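Local coordinates for protein beta-agarase D (Zobellia galactanivorans, PDB 4ASM) that cleaves the beta-1,4 linkages of agarose at random internal sites with retention of anomeric configuration, through its family GH16 catalytic domain, at residues 159-164 and 225-230; 183-188 and 233-238; 201-206 and 241-246; 229-234 and 245-250. One frame throughout, in Å; residues are numbered along the deposited sequence.

Interaction 1: residues 159-164 and 225-230. With IMD (imidazole), chain C.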
loop_
_atom_site.group_PDB
_atom_site.type_symbol
_atom_site.label_atom_id
_atom_site.label_comp_id
_atom_site.label_asym_id
_atom_site.label_seq_id
_atom_site.Cartn_x
_atom_site.Cartn_y
_atom_site.Cartn_z
ATOM N N GLN A 159 2.017 -3.916 -12.481
ATOM C CA GLN A 159 1.152 -4.650 -11.562
ATOM C C GLN A 159 1.560 -4.348 -10.142
ATOM O O GLN A 159 2.744 -4.400 -9.812
ATOM C CB GLN A 159 1.227 -6.153 -11.821
ATOM C CG GLN A 159 0.813 -6.570 -13.254
ATOM C CD GLN A 159 0.835 -8.077 -13.512
ATOM O OE1 GLN A 159 0.815 -8.521 -14.684
ATOM N NE2 GLN A 159 0.874 -8.862 -12.470
ATOM N N GLU A 160 0.566 -4.069 -9.291
ATOM C CA GLU A 160 0.820 -3.625 -7.910
ATOM C C GLU A 160 -0.231 -4.180 -6.973
ATOM O O GLU A 160 -1.403 -4.234 -7.324
ATOM C CB GLU A 160 0.813 -2.097 -7.859
ATOM C CG GLU A 160 0.761 -1.493 -6.468
ATOM C CD GLU A 160 0.750 0.018 -6.501
ATOM O OE1 GLU A 160 1.120 0.621 -7.536
ATOM O OE2 GLU A 160 0.388 0.604 -5.445
ATOM N N ILE A 161 0.207 -4.611 -5.798
ATOM C CA ILE A 161 -0.723 -5.041 -4.744
ATOM C C ILE A 161 -0.305 -4.305 -3.501
ATOM O O ILE A 161 0.841 -4.395 -3.107
ATOM C CB ILE A 161 -0.644 -6.562 -4.502
ATOM C CG1 ILE A 161 -1.193 -7.312 -5.723
ATOM C CG2 ILE A 161 -1.380 -6.964 -3.205
ATOM C CD1 ILE A 161 -0.720 -8.776 -5.841
ATOM N N ASP A 162 -1.217 -3.544 -2.903
ATOM C CA ASP A 162 -0.865 -2.804 -1.702
ATOM C C ASP A 162 -1.199 -3.628 -0.472
ATOM O O ASP A 162 -2.143 -4.430 -0.484
ATOM C CB ASP A 162 -1.573 -1.453 -1.659
ATOM C CG ASP A 162 -1.202 -0.579 -2.812
ATOM O OD1 ASP A 162 -0.137 -0.813 -3.426
ATOM O OD2 ASP A 162 -1.981 0.322 -3.130
ATOM N N ILE A 163 -0.394 -3.439 0.569
ATOM C CA ILE A 163 -0.708 -3.967 1.889
ATOM C C ILE A 163 -1.395 -2.846 2.671
ATOM O O ILE A 163 -2.518 -3.021 3.157
ATOM C CB ILE A 163 0.539 -4.501 2.594
ATOM C CG1 ILE A 163 0.972 -5.812 1.917
ATOM C CG2 ILE A 163 0.217 -4.800 4.044
ATOM C CD1 ILE A 163 2.361 -5.857 1.430
ATOM N N MET A 164 -0.735 -1.700 2.774
ATOM C CA MET A 164 -1.330 -0.555 3.454
ATOM C C MET A 164 -1.095 0.727 2.658
ATOM O O MET A 164 0.025 0.997 2.214
ATOM C CB MET A 164 -0.719 -0.400 4.839
ATOM C CG MET A 164 -1.224 0.854 5.588
ATOM S SD MET A 164 -0.531 1.036 7.250
ATOM C CE MET A 164 1.201 1.314 6.865
ATOM N N VAL A 225 -1.389 -8.802 3.502
ATOM C CA VAL A 225 -2.134 -9.320 2.367
ATOM C C VAL A 225 -1.730 -10.752 2.077
ATOM O O VAL A 225 -0.531 -11.075 2.062
ATOM C CB VAL A 225 -1.981 -8.430 1.098
ATOM C CG1 VAL A 225 -2.849 -8.935 -0.038
ATOM C CG2 VAL A 225 -2.400 -7.062 1.398
ATOM N N ASN A 226 -2.740 -11.600 1.874
ATOM C CA ASN A 226 -2.515 -12.954 1.390
ATOM C C ASN A 226 -2.806 -12.931 -0.099
ATOM O O ASN A 226 -3.962 -12.747 -0.525
ATOM C CB ASN A 226 -3.405 -13.957 2.137
ATOM C CG ASN A 226 -3.112 -15.408 1.748
ATOM O OD1 ASN A 226 -2.017 -15.737 1.287
ATOM N ND2 ASN A 226 -4.115 -16.275 1.910
ATOM N N TRP A 227 -1.736 -13.027 -0.893
ATOM C CA TRP A 227 -1.836 -13.053 -2.342
ATOM C C TRP A 227 -1.956 -14.522 -2.725
ATOM O O TRP A 227 -0.977 -15.279 -2.734
ATOM C CB TRP A 227 -0.618 -12.360 -2.957
ATOM C CG TRP A 227 -0.590 -12.331 -4.446
ATOM C CD1 TRP A 227 -1.600 -12.662 -5.315
ATOM C CD2 TRP A 227 0.516 -11.913 -5.254
ATOM N NE1 TRP A 227 -1.172 -12.494 -6.616
ATOM C CE2 TRP A 227 0.125 -12.043 -6.599
ATOM C CE3 TRP A 227 1.807 -11.450 -4.962
ATOM C CZ2 TRP A 227 0.979 -11.722 -7.652
ATOM C CZ3 TRP A 227 2.646 -11.152 -5.988
ATOM C CH2 TRP A 227 2.233 -11.274 -7.323
ATOM N N VAL A 228 -3.196 -14.930 -2.960
ATOM C CA VAL A 228 -3.558 -16.337 -3.052
ATOM C C VAL A 228 -3.252 -16.892 -4.438
ATOM O O VAL A 228 -2.734 -18.019 -4.576
ATOM C CB VAL A 228 -5.072 -16.511 -2.734
ATOM C CG1 VAL A 228 -5.521 -17.969 -2.932
ATOM C CG2 VAL A 228 -5.329 -16.084 -1.324
ATOM N N SER A 229 -3.568 -16.104 -5.460
ATOM C CA SER A 229 -3.557 -16.583 -6.830
ATOM C C SER A 229 -3.512 -15.389 -7.759
ATOM O O SER A 229 -3.522 -14.246 -7.298
ATOM C CB SER A 229 -4.837 -17.380 -7.077
ATOM O OG SER A 229 -5.935 -16.477 -7.138
ATOM N N PRO A 230 -3.496 -15.627 -9.075
ATOM C CA PRO A 230 -3.618 -14.497 -10.004
ATOM C C PRO A 230 -4.857 -13.614 -9.789
ATOM O O PRO A 230 -4.879 -12.466 -10.217
ATOM C CB PRO A 230 -3.685 -15.185 -11.375
ATOM C CG PRO A 230 -2.899 -16.436 -11.174
ATOM C CD PRO A 230 -3.269 -16.901 -9.789
HETATM N N1 IMD C . 1.025 2.717 -4.058
HETATM C C2 IMD C . 2.148 3.446 -4.172
HETATM N N3 IMD C . 2.167 4.359 -3.180
HETATM C C4 IMD C . 1.055 4.208 -2.423
HETATM C C5 IMD C . 0.335 3.163 -2.985
#

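Interaction 2: residues 183-188 and 233-238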
loop_
_atom_site.group_PDB
_atom_site.type_symbol
_atom_site.label_atom_id
_atom_site.label_comp_id
_atom_site.label_asym_id
_atom_site.label_seq_id
_atom_site.Cartn_x
_atom_site.Cartn_y
_atom_site.Cartn_z
ATOM N N ILE A 183 -8.303 2.884 6.249
ATOM C CA ILE A 183 -7.120 2.306 5.608
ATOM C C ILE A 183 -7.558 1.913 4.218
ATOM O O ILE A 183 -8.534 1.186 4.054
ATOM C CB ILE A 183 -6.549 1.064 6.354
ATOM C CG1 ILE A 183 -6.283 1.377 7.833
ATOM C CG2 ILE A 183 -5.277 0.520 5.611
ATOM C CD1 ILE A 183 -5.786 0.200 8.645
ATOM N N HIS A 184 -6.866 2.435 3.207
ATOM C CA HIS A 184 -7.170 2.028 1.841
ATOM C C HIS A 184 -6.581 0.661 1.544
ATOM O O HIS A 184 -5.360 0.494 1.581
ATOM C CB HIS A 184 -6.671 3.064 0.831
ATOM C CG HIS A 184 -7.265 2.901 -0.536
ATOM N ND1 HIS A 184 -6.580 3.249 -1.681
ATOM C CD2 HIS A 184 -8.454 2.393 -0.945
ATOM C CE1 HIS A 184 -7.342 3.001 -2.736
ATOM N NE2 HIS A 184 -8.473 2.468 -2.320
ATOM N N LEU A 185 -7.462 -0.299 1.281
ATOM C CA LEU A 185 -7.071 -1.684 0.983
ATOM C C LEU A 185 -7.123 -1.778 -0.538
ATOM O O LEU A 185 -8.204 -1.696 -1.144
ATOM C CB LEU A 185 -8.000 -2.701 1.658
ATOM C CG LEU A 185 -8.138 -2.488 3.171
ATOM C CD1 LEU A 185 -9.158 -3.470 3.701
ATOM C CD2 LEU A 185 -6.781 -2.681 3.833
ATOM N N SER A 186 -5.949 -1.871 -1.166
ATOM C CA SER A 186 -5.849 -1.491 -2.567
ATOM C C SER A 186 -4.845 -2.311 -3.377
ATOM O O SER A 186 -4.107 -3.142 -2.854
ATOM C CB SER A 186 -5.499 0.002 -2.621
ATOM O OG SER A 186 -5.663 0.576 -3.915
ATOM N N HIS A 187 -4.858 -2.045 -4.678
ATOM C CA HIS A 187 -3.885 -2.591 -5.619
ATOM C C HIS A 187 -3.932 -1.647 -6.797
ATOM O O HIS A 187 -4.779 -0.773 -6.849
ATOM C CB HIS A 187 -4.241 -4.034 -6.031
ATOM C CG HIS A 187 -5.371 -4.126 -7.012
ATOM N ND1 HIS A 187 -6.685 -4.286 -6.623
ATOM C CD2 HIS A 187 -5.381 -4.083 -8.369
ATOM C CE1 HIS A 187 -7.453 -4.351 -7.699
ATOM N NE2 HIS A 187 -6.687 -4.240 -8.775
ATOM N N HIS A 188 -3.002 -1.791 -7.739
ATOM C CA HIS A 188 -3.117 -1.019 -8.970
ATOM C C HIS A 188 -2.753 -1.910 -10.136
ATOM O O HIS A 188 -1.911 -2.793 -10.018
ATOM C CB HIS A 188 -2.128 0.149 -8.995
ATOM C CG HIS A 188 -2.511 1.345 -8.173
ATOM N ND1 HIS A 188 -2.462 1.373 -6.792
ATOM C CD2 HIS A 188 -2.847 2.596 -8.561
ATOM C CE1 HIS A 188 -2.798 2.583 -6.369
ATOM N NE2 HIS A 188 -3.032 3.344 -7.423
ATOM N N LEU A 233 -6.990 -11.819 -3.596
ATOM C CA LEU A 233 -6.250 -11.138 -2.515
ATOM C C LEU A 233 -7.097 -11.133 -1.263
ATOM O O LEU A 233 -8.302 -10.907 -1.348
ATOM C CB LEU A 233 -5.986 -9.673 -2.861
ATOM C CG LEU A 233 -5.287 -9.331 -4.173
ATOM C CD1 LEU A 233 -5.185 -7.809 -4.382
ATOM C CD2 LEU A 233 -3.902 -9.997 -4.245
ATOM N N GLU A 234 -6.461 -11.336 -0.107
ATOM C CA GLU A 234 -7.166 -11.240 1.174
ATOM C C GLU A 234 -6.396 -10.281 2.065
ATOM O O GLU A 234 -5.158 -10.345 2.094
ATOM C CB GLU A 234 -7.232 -12.595 1.858
ATOM C CG GLU A 234 -7.939 -13.684 1.055
ATOM C CD GLU A 234 -7.605 -15.093 1.515
ATOM O OE1 GLU A 234 -6.805 -15.262 2.460
ATOM O OE2 GLU A 234 -8.177 -16.037 0.922
ATOM N N TYR A 235 -7.110 -9.394 2.769
ATOM C CA TYR A 235 -6.490 -8.385 3.631
ATOM C C TYR A 235 -6.799 -8.658 5.090
ATOM O O TYR A 235 -7.887 -9.138 5.411
ATOM C CB TYR A 235 -6.990 -6.975 3.266
ATOM C CG TYR A 235 -6.564 -6.514 1.906
ATOM C CD1 TYR A 235 -7.254 -6.909 0.767
ATOM C CD2 TYR A 235 -5.445 -5.700 1.759
ATOM C CE1 TYR A 235 -6.835 -6.494 -0.492
ATOM C CE2 TYR A 235 -5.040 -5.258 0.514
ATOM C CZ TYR A 235 -5.727 -5.674 -0.607
ATOM O OH TYR A 235 -5.309 -5.276 -1.860
ATOM N N PHE A 236 -5.831 -8.354 5.954
ATOM C CA PHE A 236 -5.913 -8.650 7.393
ATOM C C PHE A 236 -5.423 -7.455 8.180
ATOM O O PHE A 236 -4.406 -6.851 7.825
ATOM C CB PHE A 236 -5.021 -9.852 7.738
ATOM C CG PHE A 236 -5.376 -11.092 6.983
ATOM C CD1 PHE A 236 -4.930 -11.267 5.669
ATOM C CD2 PHE A 236 -6.165 -12.079 7.555
ATOM C CE1 PHE A 236 -5.277 -12.401 4.931
ATOM C CE2 PHE A 236 -6.516 -13.224 6.811
ATOM C CZ PHE A 236 -6.057 -13.380 5.511
ATOM N N VAL A 237 -6.155 -7.108 9.244
ATOM C CA VAL A 237 -5.763 -6.048 10.171
ATOM C C VAL A 237 -5.894 -6.609 11.572
ATOM O O VAL A 237 -6.960 -7.126 11.957
ATOM C CB VAL A 237 -6.638 -4.785 10.025
ATOM C CG1 VAL A 237 -6.211 -3.726 11.058
ATOM C CG2 VAL A 237 -6.488 -4.216 8.629
ATOM N N ASP A 238 -4.797 -6.525 12.313
ATOM C CA ASP A 238 -4.738 -7.027 13.687
ATOM C C ASP A 238 -5.237 -8.477 13.812
ATOM O O ASP A 238 -5.980 -8.842 14.743
ATOM C CB ASP A 238 -5.482 -6.070 14.623
ATOM C CG ASP A 238 -4.750 -4.758 14.809
ATOM O OD1 ASP A 238 -3.537 -4.698 14.538
ATOM O OD2 ASP A 238 -5.397 -3.764 15.209
HETATM O O HOH W 1 -7.261 -4.664 -3.875
#

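Interaction 3: residues 201-206 and 241-246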
loop_
_atom_site.group_PDB
_atom_site.type_symbol
_atom_site.label_atom_id
_atom_site.label_comp_id
_atom_site.label_asym_id
_atom_site.label_seq_id
_atom_site.Cartn_x
_atom_site.Cartn_y
_atom_site.Cartn_z
ATOM N N PRO A 201 -8.808 0.146 -6.744
ATOM C CA PRO A 201 -10.144 0.083 -6.150
ATOM C C PRO A 201 -10.625 1.427 -5.641
ATOM O O PRO A 201 -9.906 2.143 -4.931
ATOM C CB PRO A 201 -9.981 -0.911 -5.001
ATOM C CG PRO A 201 -8.824 -1.798 -5.473
ATOM C CD PRO A 201 -7.879 -0.821 -6.135
ATOM N N ALA A 202 -11.858 1.748 -6.036
ATOM C CA ALA A 202 -12.510 3.000 -5.676
ATOM C C ALA A 202 -13.916 2.763 -5.114
ATOM O O ALA A 202 -14.718 3.696 -5.042
ATOM C CB ALA A 202 -12.569 3.932 -6.883
ATOM N N ASP A 203 -14.226 1.520 -4.745
ATOM C CA ASP A 203 -15.469 1.263 -4.025
ATOM C C ASP A 203 -15.358 1.842 -2.621
ATOM O O ASP A 203 -14.262 1.882 -2.022
ATOM C CB ASP A 203 -15.880 -0.225 -4.009
ATOM C CG ASP A 203 -14.829 -1.154 -3.420
ATOM O OD1 ASP A 203 -13.682 -1.177 -3.936
ATOM O OD2 ASP A 203 -15.176 -1.911 -2.488
ATOM N N LEU A 204 -16.497 2.279 -2.090
ATOM C CA LEU A 204 -16.556 2.795 -0.723
ATOM C C LEU A 204 -15.889 1.823 0.268
ATOM O O LEU A 204 -15.107 2.234 1.149
ATOM C CB LEU A 204 -18.011 3.066 -0.332
ATOM C CG LEU A 204 -18.255 3.462 1.131
ATOM C CD1 LEU A 204 -17.753 4.859 1.426
ATOM C CD2 LEU A 204 -19.755 3.295 1.476
ATOM N N ASN A 205 -16.172 0.532 0.116
ATOM C CA ASN A 205 -15.666 -0.468 1.066
ATOM C C ASN A 205 -14.140 -0.648 1.025
ATOM O O ASN A 205 -13.571 -1.219 1.954
ATOM C CB ASN A 205 -16.373 -1.809 0.865
ATOM C CG ASN A 205 -17.792 -1.822 1.429
ATOM O OD1 ASN A 205 -18.248 -0.878 2.101
ATOM N ND2 ASN A 205 -18.509 -2.927 1.166
ATOM N N SER A 206 -13.479 -0.135 -0.022
ATOM C CA SER A 206 -12.016 -0.249 -0.060
ATOM C C SER A 206 -11.351 0.694 0.933
ATOM O O SER A 206 -10.164 0.558 1.232
ATOM C CB SER A 206 -11.450 -0.026 -1.473
ATOM O OG SER A 206 -11.509 1.327 -1.867
ATOM N N MET A 241 -9.318 -11.164 9.255
ATOM C CA MET A 241 -9.538 -10.971 7.831
ATOM C C MET A 241 -10.584 -9.868 7.653
ATOM O O MET A 241 -11.655 -9.930 8.272
ATOM C CB MET A 241 -9.991 -12.253 7.135
ATOM C CG MET A 241 -9.854 -12.116 5.643
ATOM S SD MET A 241 -10.346 -13.559 4.719
ATOM C CE MET A 241 -9.348 -14.816 5.446
ATOM N N VAL A 242 -10.278 -8.864 6.830
ATOM C CA VAL A 242 -11.200 -7.728 6.673
ATOM C C VAL A 242 -11.705 -7.502 5.248
ATOM O O VAL A 242 -12.661 -6.762 5.047
ATOM C CB VAL A 242 -10.597 -6.410 7.216
ATOM C CG1 VAL A 242 -10.392 -6.495 8.733
ATOM C CG2 VAL A 242 -9.282 -6.045 6.495
ATOM N N ARG A 243 -11.062 -8.117 4.259
ATOM C CA ARG A 243 -11.464 -7.918 2.869
ATOM C C ARG A 243 -10.937 -9.032 1.971
ATOM O O ARG A 243 -9.839 -9.535 2.184
ATOM C CB ARG A 243 -10.952 -6.572 2.335
ATOM C CG ARG A 243 -11.494 -6.231 0.937
ATOM C CD ARG A 243 -11.430 -4.761 0.717
ATOM N NE ARG A 243 -11.380 -4.353 -0.687
ATOM C CZ ARG A 243 -12.365 -3.738 -1.344
ATOM N NH1 ARG A 243 -13.537 -3.494 -0.765
ATOM N NH2 ARG A 243 -12.169 -3.330 -2.595
ATOM N N ILE A 244 -11.735 -9.422 0.980
ATOM C CA ILE A 244 -11.285 -10.329 -0.069
ATOM C C ILE A 244 -11.659 -9.711 -1.411
ATOM O O ILE A 244 -12.798 -9.235 -1.581
ATOM C CB ILE A 244 -11.942 -11.728 0.013
ATOM C CG1 ILE A 244 -11.782 -12.342 1.404
ATOM C CG2 ILE A 244 -11.323 -12.677 -1.034
ATOM C CD1 ILE A 244 -12.480 -13.663 1.557
ATOM N N LEU A 245 -10.710 -9.706 -2.357
ATOM C CA LEU A 245 -10.998 -9.448 -3.769
ATOM C C LEU A 245 -10.806 -10.767 -4.474
ATOM O O LEU A 245 -9.757 -11.413 -4.339
ATOM C CB LEU A 245 -10.046 -8.411 -4.382
ATOM C CG LEU A 245 -10.658 -7.027 -4.549
ATOM C CD1 LEU A 245 -10.837 -6.443 -3.173
ATOM C CD2 LEU A 245 -9.832 -6.122 -5.411
ATOM N N ASP A 246 -11.819 -11.213 -5.193
ATOM C CA ASP A 246 -11.721 -12.504 -5.858
ATOM C C ASP A 246 -12.295 -12.388 -7.251
ATOM O O ASP A 246 -13.511 -12.587 -7.469
ATOM C CB ASP A 246 -12.418 -13.593 -5.034
ATOM C CG ASP A 246 -12.150 -14.991 -5.567
ATOM O OD1 ASP A 246 -11.976 -15.137 -6.801
ATOM O OD2 ASP A 246 -12.112 -15.956 -4.750
#

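Interaction 4: residues 229-234 and 245-250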
loop_
_atom_site.group_PDB
_atom_site.type_symbol
_atom_site.label_atom_id
_atom_site.label_comp_id
_atom_site.label_asym_id
_atom_site.label_seq_id
_atom_site.Cartn_x
_atom_site.Cartn_y
_atom_site.Cartn_z
ATOM N N SER A 229 -3.568 -16.104 -5.460
ATOM C CA SER A 229 -3.557 -16.583 -6.830
ATOM C C SER A 229 -3.512 -15.389 -7.759
ATOM O O SER A 229 -3.522 -14.246 -7.298
ATOM C CB SER A 229 -4.837 -17.380 -7.077
ATOM O OG SER A 229 -5.935 -16.477 -7.138
ATOM N N PRO A 230 -3.496 -15.627 -9.075
ATOM C CA PRO A 230 -3.618 -14.497 -10.004
ATOM C C PRO A 230 -4.857 -13.614 -9.789
ATOM O O PRO A 230 -4.879 -12.466 -10.217
ATOM C CB PRO A 230 -3.685 -15.185 -11.375
ATOM C CG PRO A 230 -2.899 -16.436 -11.174
ATOM C CD PRO A 230 -3.269 -16.901 -9.789
ATOM N N THR A 231 -5.860 -14.133 -9.090
ATOM C CA THR A 231 -7.134 -13.481 -9.153
ATOM C C THR A 231 -7.725 -13.232 -7.738
ATOM O O THR A 231 -8.794 -12.646 -7.601
ATOM C CB THR A 231 -7.919 -14.361 -10.168
ATOM O OG1 THR A 231 -8.254 -13.659 -11.388
ATOM C CG2 THR A 231 -8.915 -15.213 -9.577
ATOM N N ARG A 232 -6.971 -13.578 -6.692
ATOM C CA ARG A 232 -7.491 -13.450 -5.310
ATOM C C ARG A 232 -6.504 -12.837 -4.317
ATOM O O ARG A 232 -5.357 -13.304 -4.206
ATOM C CB ARG A 232 -8.027 -14.779 -4.761
ATOM C CG ARG A 232 -8.632 -14.680 -3.338
ATOM C CD ARG A 232 -9.225 -16.013 -2.953
ATOM N NE ARG A 232 -9.623 -16.151 -1.548
ATOM C CZ ARG A 232 -10.845 -16.484 -1.123
ATOM N NH1 ARG A 232 -11.849 -16.632 -1.987
ATOM N NH2 ARG A 232 -11.058 -16.652 0.179
ATOM N N LEU A 233 -6.990 -11.819 -3.596
ATOM C CA LEU A 233 -6.250 -11.138 -2.515
ATOM C C LEU A 233 -7.097 -11.133 -1.263
ATOM O O LEU A 233 -8.302 -10.907 -1.348
ATOM C CB LEU A 233 -5.986 -9.673 -2.861
ATOM C CG LEU A 233 -5.287 -9.331 -4.173
ATOM C CD1 LEU A 233 -5.185 -7.809 -4.382
ATOM C CD2 LEU A 233 -3.902 -9.997 -4.245
ATOM N N GLU A 234 -6.461 -11.336 -0.107
ATOM C CA GLU A 234 -7.166 -11.240 1.174
ATOM C C GLU A 234 -6.396 -10.281 2.065
ATOM O O GLU A 234 -5.158 -10.345 2.094
ATOM C CB GLU A 234 -7.232 -12.595 1.858
ATOM C CG GLU A 234 -7.939 -13.684 1.055
ATOM C CD GLU A 234 -7.605 -15.093 1.515
ATOM O OE1 GLU A 234 -6.805 -15.262 2.460
ATOM O OE2 GLU A 234 -8.177 -16.037 0.922
ATOM N N LEU A 245 -10.710 -9.706 -2.357
ATOM C CA LEU A 245 -10.998 -9.448 -3.769
ATOM C C LEU A 245 -10.806 -10.767 -4.474
ATOM O O LEU A 245 -9.757 -11.413 -4.339
ATOM C CB LEU A 245 -10.046 -8.411 -4.382
ATOM C CG LEU A 245 -10.658 -7.027 -4.549
ATOM C CD1 LEU A 245 -10.837 -6.443 -3.173
ATOM C CD2 LEU A 245 -9.832 -6.122 -5.411
ATOM N N ASP A 246 -11.819 -11.213 -5.193
ATOM C CA ASP A 246 -11.721 -12.504 -5.858
ATOM C C ASP A 246 -12.295 -12.388 -7.251
ATOM O O ASP A 246 -13.511 -12.587 -7.469
ATOM C CB ASP A 246 -12.418 -13.593 -5.034
ATOM C CG ASP A 246 -12.150 -14.991 -5.567
ATOM O OD1 ASP A 246 -11.976 -15.137 -6.801
ATOM O OD2 ASP A 246 -12.112 -15.956 -4.750
ATOM N N ASN A 247 -11.398 -12.078 -8.192
ATOM C CA ASN A 247 -11.703 -11.984 -9.631
ATOM C C ASN A 247 -12.642 -10.825 -10.002
ATOM O O ASN A 247 -12.204 -9.816 -10.575
ATOM C CB ASN A 247 -12.203 -13.340 -10.177
ATOM C CG ASN A 247 -12.300 -13.366 -11.683
ATOM O OD1 ASN A 247 -13.321 -13.793 -12.246
ATOM N ND2 ASN A 247 -11.262 -12.906 -12.349
ATOM N N ASP A 248 -13.934 -10.964 -9.682
ATOM C CA ASP A 248 -14.953 -9.995 -10.084
ATOM C C ASP A 248 -15.921 -9.664 -8.947
ATOM O O ASP A 248 -16.971 -9.073 -9.175
ATOM C CB ASP A 248 -15.728 -10.452 -11.343
ATOM C CG ASP A 248 -16.332 -11.832 -11.201
ATOM O OD1 ASP A 248 -16.241 -12.443 -10.124
ATOM O OD2 ASP A 248 -16.889 -12.319 -12.217
ATOM N N ALA A 249 -15.520 -10.032 -7.727
ATOM C CA ALA A 249 -16.353 -9.865 -6.539
ATOM C C ALA A 249 -15.518 -9.471 -5.344
ATOM O O ALA A 249 -14.302 -9.714 -5.300
ATOM C CB ALA A 249 -17.090 -11.169 -6.242
ATOM N N VAL A 250 -16.189 -8.891 -4.358
ATOM C CA VAL A 250 -15.528 -8.344 -3.188
ATOM C C VAL A 250 -16.327 -8.757 -1.956
ATOM O O VAL A 250 -17.559 -8.853 -1.999
ATOM C CB VAL A 250 -15.517 -6.796 -3.269
ATOM C CG1 VAL A 250 -14.854 -6.194 -2.088
ATOM C CG2 VAL A 250 -14.809 -6.330 -4.555
#

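Interaction 1: residues 159-164 and 225-230
Behind the catalytic strand of the GH16 beta-sandwich, Ile161 and Ile163 of residues 159-164 pack on Val225 and Trp227 of residues 225-230, joining the two facing sheets. The strand axes run 140° apart and 9.0 Å from each other, a spacing bridged by side chains. Ile161 reaches across to the indole: its CD1 sits over the centre of the Trp227 ring system, 3.5 Å from the centroid of the five-membered ring and 17° off its normal, a CH-pi contact. Its chi2 of 159° carries CD1 out to that face, while the other branch, CG2, meets Val225 CG1 at 4.0 Å. Beta-branched residues suit this buried layer: both branches of Ile161 and both methyls of Val225 find a neighbour. The strand's other side serves the active site. Glu160, probably the nucleophile as in related enzymes, has CG anti to the backbone N and an extended chain, and its OE2 accepts a nearly straight hydrogen bond of 2.6 Å from N1 of an imidazole, probably from the crystallisation liquor, which Glu326 also holds. At Ile163 the strand forms a classic beta bulge, both Ile163 and Met164 facing Ile150. Val225 CG2 fits against this bend, 3.6 Å from Ile163 CG1 and 3.2 Å from Asp162 O.

Interaction 2: residues 183-188 and 233-238
Tyr235, on strand 232-237, meets Leu185 and Ser186 in the bend that interrupts strand 183-191, linking the two layers of the beta-sandwich close to the probable substrate cleft. The apolar part is a CH-pi contact: Leu185 CB lies over the centre of the phenol ring, 4.0 Å from its centroid and 13° off the normal. The two side chains slide past each other in opposite directions, which brings Leu185 CD2 to 3.9 Å from Tyr235 CD2. Further along, His187 CB rests on Leu233 CD1 at 4.2 Å. The polar part lies at the far end of the ring, where Tyr235 OH donates to the backbone oxygen of Ser186 over 2.6 Å, the hydroxyl standing 56° out of the carbonyl plane. A water donates to the same OH (2.9 Å) and lies in the plane of the His187 ring, 2.8 Å from ND1; His187 NE2 is bonded to the backbone oxygen of Ile303. A phenylalanine in place of Tyr235 would probably leave the Ser186 carbonyl and the water without their hydroxyl partner. Tyrosine thus suits a mixed site: its ring fills the hydrophobic layer, and its hydroxyl satisfies a buried carbonyl where the strand is broken.

Interaction 3: residues 201-206 and 241-246
Arg243 and Asp203 reach toward each other tip to tip, tying the loop between strands 197-199 and 207-208 to strand 240-246 of the beta-sandwich. Their flat groups are nearly coplanar, 21° apart, so the guanidinium grips the carboxylate end-on in a two-pronged salt bridge. NH1 donates to Asp203 OD2 at 2.9 Å and NH2 to Asp203 OD1 at 3.0 Å, each oxygen using its syn lone pair. The arginine chain is extended from CG to NE, the length needed to span from strand to loop. Ser206 lies over one face of the guanidinium, with CB 3.6 Å from Arg243 NH2. That serine also closes the loop on itself: its OG donates to Asp203 O over 2.8 Å, in the carbonyl plane, and its backbone N donates to the same oxygen at 2.9 Å. Beside the charged pair, Pro201 CG touches Leu245 CD2 at 4.4 Å. A classic beta bulge, in which Val242 and Arg243 both face Tyr235, marks the strand where the arginine departs. Two bonds between opposite charges, the NH1 one the straighter, in a largely buried place probably favour the ionised forms of both groups and fix the rotation of the guanidinium.

Interaction 4: residues 229-234 and 245-250
The Arg232 guanidinium has carboxylate oxygens at its edge, Asp246 OD2 and Glu234 OE2, both lying in its plane, on the beta hairpin of strands 232-237 and 240-246. NH1 donates to Asp246 OD2 at 2.9 Å, on the anti lone pair, with the carboxylate turned 86° to the guanidinium. NE and NH2 close side-on upon the single atom Glu234 OE2, NE at 2.9 Å. An arginine suits this place because its three nitrogens serve two acids at once, and Asp246 has a second cation in Lys295. An alanine in place of Arg232 would probably leave Glu234 OE2 and Asp246 OD2 without their shared counter-charge. In the backbone, Arg232 and Asp246 form a non-hydrogen-bonded antiparallel pair, and Leu233 with Leu245 a hydrogen-bonded one, each backbone N donating to the other's O at 2.9 Å. These leucines project from the sheet face opposite the charges, where Leu233 also packs on Trp227. At the open end of the hairpin, Ser229 OG accepts from Thr231 N in an ST turn, and Asn247 N donates to Thr231 O at 2.7 Å. The Thr231 and Asn247 side chains cross obliquely there, joined by a weak bond of 3.2 Å from Asn247 ND2 to Thr231 OG1.

How the interactions relate
Interactions 1 and 2 are fully buried and lie nearest the chain's centre, joining the catalytic-side strands 159-166 and 183-191 to strands 220-229 and 232-237 behind them; both rely on apolar packing against an aromatic ring, and interaction 2 adds a hydroxyl bond. Interaction 3, also buried but further out, replaces ring packing with a charged pair between loop and strand. Interaction 4 is the most peripheral and only partly buried, combining backbone pairing with salt bridges. Strand 232-237 serves interactions 2 and 4, and strand 240-246 serves 3 and 4. Backbone bonds connect them: Asn226 N to Glu234 O, and Tyr235 to Val242 and Arg243.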